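Local coordinates for protein transcriptional regulator, MarR family (Listeria monocytogenes str. 4b, PDB 2QWW) that probably binds DNA as a dimeric repressor of the MarR family through a winged helix-turn-helix domain and so regulates transcription, at residues 45-50 against 82-87; 32-35 against 40-43; 49-54 against 106-111. One frame throughout, in Å; residues are numbered along the deposited sequence.

In the fold
All three contacts use helix 41-52, an early helix of the winged helix-turn-helix domain. Contact 2 sits at its N-terminal end, where it follows helix 8-37 across a short turn. Contacts 1 and 3 share Val49 and Ile50 near its C-terminal end, and their centres are 6 Å apart: contact 1 packs the helix on the start of strand 85-87, contact 3 on helix 105-115. Asn48 OD1 and Ser111 OG, 2.7 Å apart, join these two by a probable hydrogen bond. Contact 2 lies with its centre 13 Å from that of contact 1, meeting it through Gln43 and Leu82, and 14 Å from that of contact 3.

Contact 1 (45-50 against 82-87); sequences AMINVI and LGLVVK
Ile47 and Leu84 meet obliquely in a wholly apolar contact, the CD1 methyl of Ile47 resting 3.9 Å from Leu84 CB. The same methyl also comes within 4.2 Å of Leu84 CD1, so it lies against the near part of the leucine and one of its two branches. In Ile47, CG1 lies anti to the carbonyl carbon (chi1 -67°), and a second bend at CG1 (chi2 -77°) brings CD1 against the other segment. A looser approach, 4.5 Å from Ile47 CD1 to Val85 CG1, carries the contact on to the first residue of strand 85-87.

One helical turn later, Ile50 packs on the same valine. Its CD1 stands 3.9 Å from Val85 CG1, and the two side chains cross at about a right angle. Val85 therefore offers a single methyl branch, CG1, to both isoleucines. Beyond the pair, Ile47 and Ile50 both touch Leu103 of strand 100-103, while Val85 also leans on Ile80 of helix 69-81.

On the backbone side, Gly83 ends helix 69-81 in a Schellman motif with positive phi (72°), and the chain turns directly into Leu84 and the strand. All four touching side chains are buried and aliphatic; the helix is thus held on the start of the wing hairpin by dispersion and the hydrophobic effect, without any polar bond between the segments.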
# COMPACT_ATOMS: atom_id res chain seq x y z
N ALA A 45 -4.32 -10.59 -1.39
CA ALA A 45 -2.94 -10.36 -1.80
C ALA A 45 -2.33 -11.68 -2.28
O ALA A 45 -1.66 -11.74 -3.31
CB ALA A 45 -2.14 -9.79 -0.66
N MSE A 46 -2.58 -12.75 -1.52
CA MSE A 46 -2.11 -14.10 -1.86
C MSE A 46 -2.69 -14.57 -3.18
O MSE A 46 -1.96 -15.06 -4.05
CB MSE A 46 -2.49 -15.07 -0.74
CG MSE A 46 -2.10 -16.55 -0.94
SE MSE A 46 -2.20 -17.67 0.72
CE MSE A 46 -0.92 -16.78 1.74
N ILE A 47 -4.00 -14.42 -3.32
CA ILE A 47 -4.72 -14.81 -4.53
C ILE A 47 -4.11 -14.13 -5.75
O ILE A 47 -3.88 -14.77 -6.76
CB ILE A 47 -6.22 -14.42 -4.47
CG1 ILE A 47 -6.96 -15.23 -3.41
CG2 ILE A 47 -6.90 -14.65 -5.82
CD1 ILE A 47 -7.29 -16.64 -3.79
N ASN A 48 -3.82 -12.85 -5.61
CA ASN A 48 -3.25 -12.04 -6.68
C ASN A 48 -1.82 -12.44 -7.07
O ASN A 48 -1.49 -12.45 -8.26
CB ASN A 48 -3.37 -10.56 -6.32
CG ASN A 48 -4.83 -10.08 -6.30
OD1 ASN A 48 -5.66 -10.54 -7.08
ND2 ASN A 48 -5.15 -9.13 -5.40
N VAL A 49 -1.00 -12.78 -6.09
CA VAL A 49 0.34 -13.29 -6.34
C VAL A 49 0.23 -14.61 -7.09
O VAL A 49 0.91 -14.82 -8.08
CB VAL A 49 1.11 -13.54 -5.05
CG1 VAL A 49 2.39 -14.33 -5.32
CG2 VAL A 49 1.44 -12.21 -4.33
N ILE A 50 -0.65 -15.50 -6.64
CA ILE A 50 -0.80 -16.82 -7.27
C ILE A 50 -1.32 -16.70 -8.71
O ILE A 50 -1.02 -17.54 -9.58
CB ILE A 50 -1.69 -17.76 -6.42
CG1 ILE A 50 -1.06 -18.02 -5.05
CG2 ILE A 50 -1.88 -19.10 -7.09
CD1 ILE A 50 -1.95 -18.80 -4.09
N LEU A 82 -11.65 -23.22 0.66
CA LEU A 82 -12.63 -22.44 -0.10
C LEU A 82 -12.68 -22.70 -1.61
O LEU A 82 -13.42 -22.02 -2.32
CB LEU A 82 -12.37 -20.95 0.12
CG LEU A 82 -12.51 -20.45 1.55
CD1 LEU A 82 -12.11 -19.01 1.60
CD2 LEU A 82 -13.95 -20.64 2.05
N GLY A 83 -11.87 -23.64 -2.10
CA GLY A 83 -11.81 -23.98 -3.53
C GLY A 83 -11.17 -22.95 -4.43
O GLY A 83 -11.30 -23.03 -5.64
N LEU A 84 -10.43 -22.01 -3.87
CA LEU A 84 -9.84 -20.95 -4.66
C LEU A 84 -8.45 -21.26 -5.23
O LEU A 84 -8.01 -20.61 -6.17
CB LEU A 84 -9.80 -19.67 -3.84
CG LEU A 84 -11.17 -19.29 -3.25
CD1 LEU A 84 -10.99 -18.05 -2.47
CD2 LEU A 84 -12.22 -19.13 -4.33
N VAL A 85 -7.74 -22.21 -4.65
CA VAL A 85 -6.42 -22.58 -5.15
C VAL A 85 -6.39 -24.07 -5.23
O VAL A 85 -7.10 -24.74 -4.48
CB VAL A 85 -5.25 -22.12 -4.25
CG1 VAL A 85 -5.34 -20.65 -3.95
CG2 VAL A 85 -5.19 -22.90 -2.98
N VAL A 86 -5.55 -24.59 -6.11
CA VAL A 86 -5.39 -26.02 -6.25
C VAL A 86 -3.92 -26.38 -6.13
O VAL A 86 -3.06 -25.67 -6.65
CB VAL A 86 -5.97 -26.52 -7.58
CG1 VAL A 86 -7.38 -26.00 -7.74
CG2 VAL A 86 -5.15 -26.06 -8.75
N LYS A 87 -3.63 -27.47 -5.42
CA LYS A 87 -2.25 -27.92 -5.25
C LYS A 87 -1.82 -28.57 -6.56
O LYS A 87 -2.62 -29.26 -7.21
CB LYS A 87 -2.16 -28.97 -4.13
CG LYS A 87 -2.71 -28.53 -2.79
CD LYS A 87 -2.90 -29.69 -1.83
CE LYS A 87 -1.60 -30.18 -1.22
NZ LYS A 87 -1.81 -31.30 -0.25

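Contact 2 (32-35 against 40-43)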
# COMPACT_ATOMS: atom_id res chain seq x y z
N GLN A 32 -13.79 -2.47 1.58
CA GLN A 32 -15.19 -2.75 1.29
C GLN A 32 -15.31 -3.82 0.24
O GLN A 32 -16.21 -4.64 0.28
CB GLN A 32 -15.92 -1.56 0.68
CG GLN A 32 -16.15 -0.36 1.52
CD GLN A 32 -17.10 0.63 0.83
OE1 GLN A 32 -18.18 0.24 0.37
NE2 GLN A 32 -16.70 1.89 0.77
N ASN A 33 -14.45 -3.75 -0.76
CA ASN A 33 -14.49 -4.69 -1.85
C ASN A 33 -14.11 -6.08 -1.35
O ASN A 33 -14.77 -7.04 -1.65
CB ASN A 33 -13.54 -4.23 -2.95
CG ASN A 33 -13.73 -4.98 -4.24
OD1 ASN A 33 -14.84 -5.35 -4.59
ND2 ASN A 33 -12.65 -5.19 -4.96
N ALA A 34 -13.04 -6.16 -0.57
CA ALA A 34 -12.60 -7.45 -0.02
C ALA A 34 -13.75 -8.10 0.77
O ALA A 34 -14.07 -9.25 0.53
CB ALA A 34 -11.36 -7.26 0.86
N ALA A 35 -14.40 -7.32 1.64
CA ALA A 35 -15.54 -7.78 2.42
C ALA A 35 -16.65 -8.35 1.54
O ALA A 35 -17.24 -9.35 1.90
CB ALA A 35 -16.08 -6.64 3.26
N THR A 40 -10.19 -11.49 3.22
CA THR A 40 -9.41 -10.47 3.85
C THR A 40 -8.46 -9.94 2.79
O THR A 40 -8.25 -10.57 1.75
CB THR A 40 -8.57 -11.03 4.98
OG1 THR A 40 -7.61 -11.94 4.44
CG2 THR A 40 -9.45 -11.76 6.01
N ILE A 41 -7.91 -8.77 3.06
CA ILE A 41 -6.93 -8.11 2.19
C ILE A 41 -5.69 -8.97 1.98
O ILE A 41 -5.11 -8.97 0.90
CB ILE A 41 -6.58 -6.70 2.77
CG1 ILE A 41 -7.74 -5.74 2.52
CG2 ILE A 41 -5.28 -6.13 2.21
CD1 ILE A 41 -8.02 -5.43 1.05
N GLN A 42 -5.30 -9.71 3.01
CA GLN A 42 -4.15 -10.61 2.96
C GLN A 42 -4.49 -11.84 2.09
O GLN A 42 -3.67 -12.28 1.29
CB GLN A 42 -3.73 -11.05 4.37
CG GLN A 42 -3.58 -9.92 5.40
CD GLN A 42 -4.87 -9.61 6.19
OE1 GLN A 42 -5.38 -8.49 6.14
NE2 GLN A 42 -5.39 -10.60 6.92
N GLN A 43 -5.69 -12.38 2.24
CA GLN A 43 -6.16 -13.48 1.39
C GLN A 43 -6.18 -13.09 -0.08
O GLN A 43 -5.82 -13.89 -0.94
CB GLN A 43 -7.56 -13.94 1.79
CG GLN A 43 -7.60 -14.90 2.97
CD GLN A 43 -9.03 -15.31 3.30
OE1 GLN A 43 -9.89 -14.46 3.47
NE2 GLN A 43 -9.28 -16.61 3.39
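Thr40 OG1 accepts the backbone N-H of Gln43 at 3.0 Å, with an angle of 162° at the hydrogen, while Gln43 returns the bond: its OE1 takes the N-H of Thr40, also at 3.0 Å. The second bond is equally straight and arrives in the plane of the side-chain amide, on a lone pair of OE1. Together they make a capping box, with Thr40 as the N-cap of helix 41-52. The threonine has its hydroxyl at chi1 65°, between its own N and carbonyl carbon, from where OG1 can face the first turn.

Across to helix 8-37 the contact is small and apolar. Ala34 CB points at the other segment and meets Ile41 CD1 at 3.8 Å, methyl against methyl. The alanine also lies against the backbone of the cap, its CB 4.4 Å from Thr40 C. Nearby, Gln42 packs on Ile66 of the second subunit.

The polar and apolar parts do separate work: reciprocal bonds occupy two backbone N-H groups at the start of helix 41-52, and the methyl of buried Ala34 on helix 8-37 packs on Ile41, just after the N-cap, by dispersion alone.

Contact 3 (49-54 against 106-111); sequences VIYSTP and KGEDLS
The last turn of helix 41-52 faces helix 105-115 most closely at Tyr51 and Glu108, whose CA atoms are 6.9 Å apart. Tyr51 alone carries its side of the contact, meeting Glu108 and Ser111, one turn apart on helix 105-115, both on the same side of its ring plane. Its CG stands anti to the backbone N (chi1 -174°), which directs the ring toward helix 105-115.

Toward the CE1 side of the ring, the aliphatic part of Glu108 packs obliquely: its CG lies 3.8 Å from Tyr51 CE1, with Tyr51 CD1 slightly farther from that carbon and Glu108 CB slightly farther from CE1. The two side chains cross at about a right angle, and the carboxylate plane is turned 59° from that of the ring. Glu108 thus meets the tyrosine with its methylene groups, and its chain runs extended beyond CG to carry the carboxylate onward.

Nearer the tyrosine backbone, Ser111 OG sits 3.9 Å from Tyr51 CD2 and at the same distance from Tyr51 CB. This is van der Waals contact made by an oxygen whose polar partner lies elsewhere: Ser111 OG is hydrogen-bonded to Asn48 OD1, one turn before Tyr51 on the same helix. The buried serine therefore ties helix 41-52 to helix 105-115 by a polar link just beside the ring. Both Tyr51 and Glu108 also rest on Leu103 at the end of strand 100-103.

The arrangement belongs to the winged helix-turn-helix domain of MarR proteins, in which the helix that follows the wing hairpin returns to pack on an early helix of the DNA-binding domain.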
# COMPACT_ATOMS: atom_id res chain seq x y z
N VAL A 49 -1.00 -12.78 -6.09
CA VAL A 49 0.34 -13.29 -6.34
C VAL A 49 0.23 -14.61 -7.09
O VAL A 49 0.91 -14.82 -8.08
CB VAL A 49 1.11 -13.54 -5.05
CG1 VAL A 49 2.39 -14.33 -5.32
CG2 VAL A 49 1.44 -12.21 -4.33
N ILE A 50 -0.65 -15.50 -6.64
CA ILE A 50 -0.80 -16.82 -7.27
C ILE A 50 -1.32 -16.70 -8.71
O ILE A 50 -1.02 -17.54 -9.58
CB ILE A 50 -1.69 -17.76 -6.42
CG1 ILE A 50 -1.06 -18.02 -5.05
CG2 ILE A 50 -1.88 -19.10 -7.09
CD1 ILE A 50 -1.95 -18.80 -4.09
N TYR A 51 -2.11 -15.67 -8.96
CA TYR A 51 -2.67 -15.45 -10.29
C TYR A 51 -1.57 -15.09 -11.29
O TYR A 51 -1.57 -15.59 -12.41
CB TYR A 51 -3.71 -14.32 -10.25
CG TYR A 51 -4.45 -14.10 -11.55
CD1 TYR A 51 -5.13 -15.15 -12.17
CD2 TYR A 51 -4.50 -12.85 -12.14
CE1 TYR A 51 -5.83 -14.95 -13.35
CE2 TYR A 51 -5.19 -12.64 -13.33
CZ TYR A 51 -5.86 -13.70 -13.93
OH TYR A 51 -6.55 -13.50 -15.10
N SER A 52 -0.63 -14.25 -10.88
CA SER A 52 0.43 -13.81 -11.77
C SER A 52 1.58 -14.82 -11.88
O SER A 52 2.39 -14.74 -12.82
CB SER A 52 0.99 -12.47 -11.31
OG SER A 52 1.64 -12.58 -10.05
N THR A 53 1.66 -15.74 -10.93
CA THR A 53 2.73 -16.71 -10.91
C THR A 53 2.20 -18.09 -10.58
O THR A 53 2.40 -18.59 -9.47
CB THR A 53 3.78 -16.28 -9.89
OG1 THR A 53 4.05 -14.88 -10.08
CG2 THR A 53 5.09 -17.08 -10.07
N PRO A 54 1.48 -18.70 -11.53
CA PRO A 54 0.98 -20.03 -11.32
C PRO A 54 2.13 -21.01 -11.19
O PRO A 54 3.08 -20.96 -11.95
CB PRO A 54 0.17 -20.33 -12.58
CG PRO A 54 0.60 -19.37 -13.57
CD PRO A 54 1.05 -18.15 -12.83
N LYS A 106 -12.72 -20.21 -9.85
CA LYS A 106 -13.34 -19.31 -8.89
C LYS A 106 -12.31 -18.39 -8.28
O LYS A 106 -12.60 -17.24 -7.99
CB LYS A 106 -14.05 -20.08 -7.78
CG LYS A 106 -14.95 -19.21 -6.90
CD LYS A 106 -15.94 -18.37 -7.75
CE LYS A 106 -17.12 -17.85 -6.94
NZ LYS A 106 -18.09 -18.93 -6.59
N GLY A 107 -11.10 -18.91 -8.06
CA GLY A 107 -10.00 -18.06 -7.60
C GLY A 107 -9.72 -16.95 -8.61
O GLY A 107 -9.51 -15.80 -8.23
N GLU A 108 -9.71 -17.30 -9.90
CA GLU A 108 -9.44 -16.32 -10.97
C GLU A 108 -10.52 -15.23 -10.97
O GLU A 108 -10.22 -14.04 -11.00
CB GLU A 108 -9.32 -17.02 -12.35
CG GLU A 108 -8.09 -17.93 -12.51
CD GLU A 108 -8.08 -18.78 -13.80
OE1 GLU A 108 -9.00 -18.64 -14.63
OE2 GLU A 108 -7.13 -19.59 -13.98
N ASP A 109 -11.78 -15.67 -10.88
CA ASP A 109 -12.95 -14.79 -10.88
C ASP A 109 -12.89 -13.73 -9.78
O ASP A 109 -13.12 -12.55 -10.07
CB ASP A 109 -14.23 -15.60 -10.71
CG ASP A 109 -14.47 -16.56 -11.88
OD1 ASP A 109 -13.78 -16.43 -12.91
OD2 ASP A 109 -15.35 -17.45 -11.76
N LEU A 110 -12.58 -14.14 -8.55
CA LEU A 110 -12.47 -13.19 -7.42
C LEU A 110 -11.22 -12.32 -7.50
O LEU A 110 -11.25 -11.17 -7.04
CB LEU A 110 -12.47 -13.92 -6.07
CG LEU A 110 -13.67 -14.82 -5.78
CD1 LEU A 110 -13.48 -15.53 -4.46
CD2 LEU A 110 -14.95 -14.02 -5.79
N SER A 111 -10.12 -12.87 -8.02
CA SER A 111 -8.92 -12.07 -8.24
C SER A 111 -9.31 -10.89 -9.13
O SER A 111 -9.09 -9.73 -8.79
CB SER A 111 -7.83 -12.88 -8.93
OG SER A 111 -6.64 -12.13 -9.01